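Local coordinates for protein dihydroorotase (Saccharomyces cerevisiae, PDB 7CA0) that catalyses the zinc-dependent interconversion of N-carbamoyl-L-aspartate and dihydroorotate, the third step of de novo pyrimidine biosynthesis, at residues 11-16 with 252-257. Numbering follows the deposited sequence.
Sequences CDMHVH and YFFFGS. With ZN (zinc ion), chain E; FOT (5-fluoro-2,6-dioxo-1,2,3,6-tetrahydropyrimidine-4-carboxylic acid), chain G.
The carboxylate of Asp-12 grips the loop that follows strand 253-255 with both oxygens. Asp-12 OD2 offers its syn lone pair to Ser-257 OG at 2.6 Å, while Asp-12 OD1 takes the backbone N of Ser-257, also at 2.6 Å, in an almost straight bond. The N of His-14 reaches OD1 from the opposite face of the carboxylate plane, closing an Asx turn. An aspartate suits this place because its short side chain, with CG anti to the backbone N (chi1 -177°), can serve its own backbone and the 252-257 segment together; Gln-280 also binds OD2 and probably helps fix the group's rotation. Serine suits its partner position, since one short hydroxyl donates to Asp-12 and also bonds Ser-259 N. One backbone bond joins the segments, Met-13 N to Phe-255 O (3.2 Å).

Phe-255 lays one ring face near Asp-12 OD1, and its flat ring can turn a C-H edge to a carbonyl: CD2 lies 3.3 Å from Cys-11 O. The flexible Met-13 chain, bent at chi2, makes the apolar contact, CG against Phe-254 CE2 at 3.9 Å. Gly-256, without a side chain, lets His-14 CB approach its CA to 3.8 Å.

His-14 and His-16 bind zinc through NE2, each at 2.1 Å, and Asp-258 is another ligand. Glu-179 holds His-14 ND1, probably orienting the imidazole. This is the HxH metal motif of the amidohydrolase TIM barrel, where its first and last strands meet at the active site.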
# COMPACT_ATOMS: atom_id res chain seq x y z
N CYS A 11 29.44 -2.10 8.55
CA CYS A 11 28.90 -3.19 7.74
C CYS A 11 27.51 -2.89 7.24
O CYS A 11 26.64 -2.50 8.02
CB CYS A 11 28.80 -4.47 8.56
SG CYS A 11 30.32 -5.17 8.86
N ASP A 12 27.30 -3.14 5.95
CA ASP A 12 25.98 -3.19 5.35
C ASP A 12 25.84 -4.57 4.71
O ASP A 12 26.36 -4.82 3.62
CB ASP A 12 25.80 -2.09 4.31
CG ASP A 12 24.41 -2.09 3.71
OD1 ASP A 12 23.61 -3.02 3.99
OD2 ASP A 12 24.12 -1.16 2.92
N MET A 13 25.12 -5.46 5.38
CA MET A 13 25.02 -6.86 4.93
C MET A 13 23.84 -7.14 3.98
O MET A 13 23.45 -8.28 3.88
CB MET A 13 25.00 -7.78 6.16
CG MET A 13 26.29 -7.69 6.97
SD MET A 13 27.81 -7.66 5.98
CE MET A 13 28.98 -8.40 7.09
N HIS A 14 23.32 -6.12 3.31
CA HIS A 14 22.27 -6.33 2.29
C HIS A 14 22.33 -5.17 1.29
O HIS A 14 21.72 -4.12 1.52
CB HIS A 14 20.90 -6.44 2.94
CG HIS A 14 19.86 -7.05 2.05
ND1 HIS A 14 19.08 -8.11 2.45
CD2 HIS A 14 19.47 -6.76 0.79
CE1 HIS A 14 18.25 -8.44 1.47
NE2 HIS A 14 18.47 -7.64 0.45
N VAL A 15 23.05 -5.38 0.18
CA VAL A 15 23.34 -4.33 -0.79
C VAL A 15 22.97 -4.81 -2.18
O VAL A 15 23.26 -5.95 -2.55
CB VAL A 15 24.84 -3.92 -0.75
CG1 VAL A 15 25.21 -3.05 -1.95
CG2 VAL A 15 25.16 -3.17 0.55
N HIS A 16 22.31 -3.94 -2.95
CA HIS A 16 22.08 -4.15 -4.38
C HIS A 16 22.78 -3.09 -5.19
O HIS A 16 22.55 -1.89 -4.98
CB HIS A 16 20.59 -4.13 -4.70
CG HIS A 16 19.82 -5.25 -4.08
ND1 HIS A 16 19.52 -6.40 -4.76
CD2 HIS A 16 19.32 -5.39 -2.83
CE1 HIS A 16 18.86 -7.22 -3.96
NE2 HIS A 16 18.72 -6.63 -2.79
N TYR A 252 22.15 -10.63 17.42
CA TYR A 252 21.42 -11.40 16.38
C TYR A 252 20.62 -10.52 15.43
O TYR A 252 19.92 -11.04 14.55
CB TYR A 252 20.65 -12.56 17.01
CG TYR A 252 19.95 -12.24 18.30
CD1 TYR A 252 18.69 -11.67 18.30
CD2 TYR A 252 20.51 -12.54 19.52
CE1 TYR A 252 18.02 -11.39 19.47
CE2 TYR A 252 19.86 -12.28 20.71
CZ TYR A 252 18.61 -11.69 20.68
OH TYR A 252 17.93 -11.42 21.83
N PHE A 253 20.71 -9.21 15.64
CA PHE A 253 20.18 -8.16 14.78
C PHE A 253 21.34 -7.25 14.39
O PHE A 253 21.99 -6.67 15.27
CB PHE A 253 19.14 -7.32 15.51
CG PHE A 253 17.98 -8.07 16.01
CD1 PHE A 253 17.25 -8.84 15.15
CD2 PHE A 253 17.62 -8.01 17.35
CE1 PHE A 253 16.16 -9.55 15.60
CE2 PHE A 253 16.54 -8.73 17.80
CZ PHE A 253 15.81 -9.50 16.93
N PHE A 254 21.59 -7.10 13.09
CA PHE A 254 22.56 -6.11 12.62
C PHE A 254 22.06 -5.48 11.31
O PHE A 254 21.08 -5.93 10.72
CB PHE A 254 23.96 -6.71 12.45
CG PHE A 254 23.99 -8.05 11.76
CD1 PHE A 254 23.97 -9.21 12.51
CD2 PHE A 254 24.10 -8.13 10.37
CE1 PHE A 254 24.02 -10.44 11.90
CE2 PHE A 254 24.16 -9.37 9.74
CZ PHE A 254 24.12 -10.53 10.51
N PHE A 255 22.75 -4.43 10.89
CA PHE A 255 22.32 -3.58 9.78
C PHE A 255 22.51 -4.25 8.42
O PHE A 255 23.62 -4.68 8.09
CB PHE A 255 23.10 -2.28 9.81
CG PHE A 255 22.77 -1.33 8.68
CD1 PHE A 255 21.46 -0.97 8.43
CD2 PHE A 255 23.77 -0.80 7.89
CE1 PHE A 255 21.16 -0.08 7.41
CE2 PHE A 255 23.47 0.08 6.87
CZ PHE A 255 22.16 0.44 6.63
N GLY A 256 21.44 -4.28 7.62
CA GLY A 256 21.51 -4.57 6.20
C GLY A 256 20.56 -3.63 5.49
O GLY A 256 19.35 -3.71 5.71
N SER A 257 21.08 -2.73 4.65
CA SER A 257 20.23 -1.65 4.16
C SER A 257 19.13 -2.15 3.22
O SER A 257 18.04 -1.58 3.19
CB SER A 257 21.07 -0.60 3.45
OG SER A 257 21.58 -1.12 2.23
ZN ZN E . 17.42 -7.02 -1.24
C2 FOT G . 16.15 -5.69 -5.58
C6 FOT G . 14.44 -4.26 -5.34
C5 FOT G . 14.07 -4.88 -4.14
O2 FOT G . 17.05 -6.02 -6.24
N3 FOT G . 15.89 -6.38 -4.42
N1 FOT G . 15.45 -4.65 -6.06
O6 FOT G . 13.90 -3.33 -5.84
F5 FOT G . 13.01 -4.48 -3.38
C4 FOT G . 14.86 -6.02 -3.67
C41 FOT G . 14.52 -6.77 -2.36
O42 FOT G . 14.87 -7.95 -2.16
O41 FOT G . 13.88 -6.24 -1.43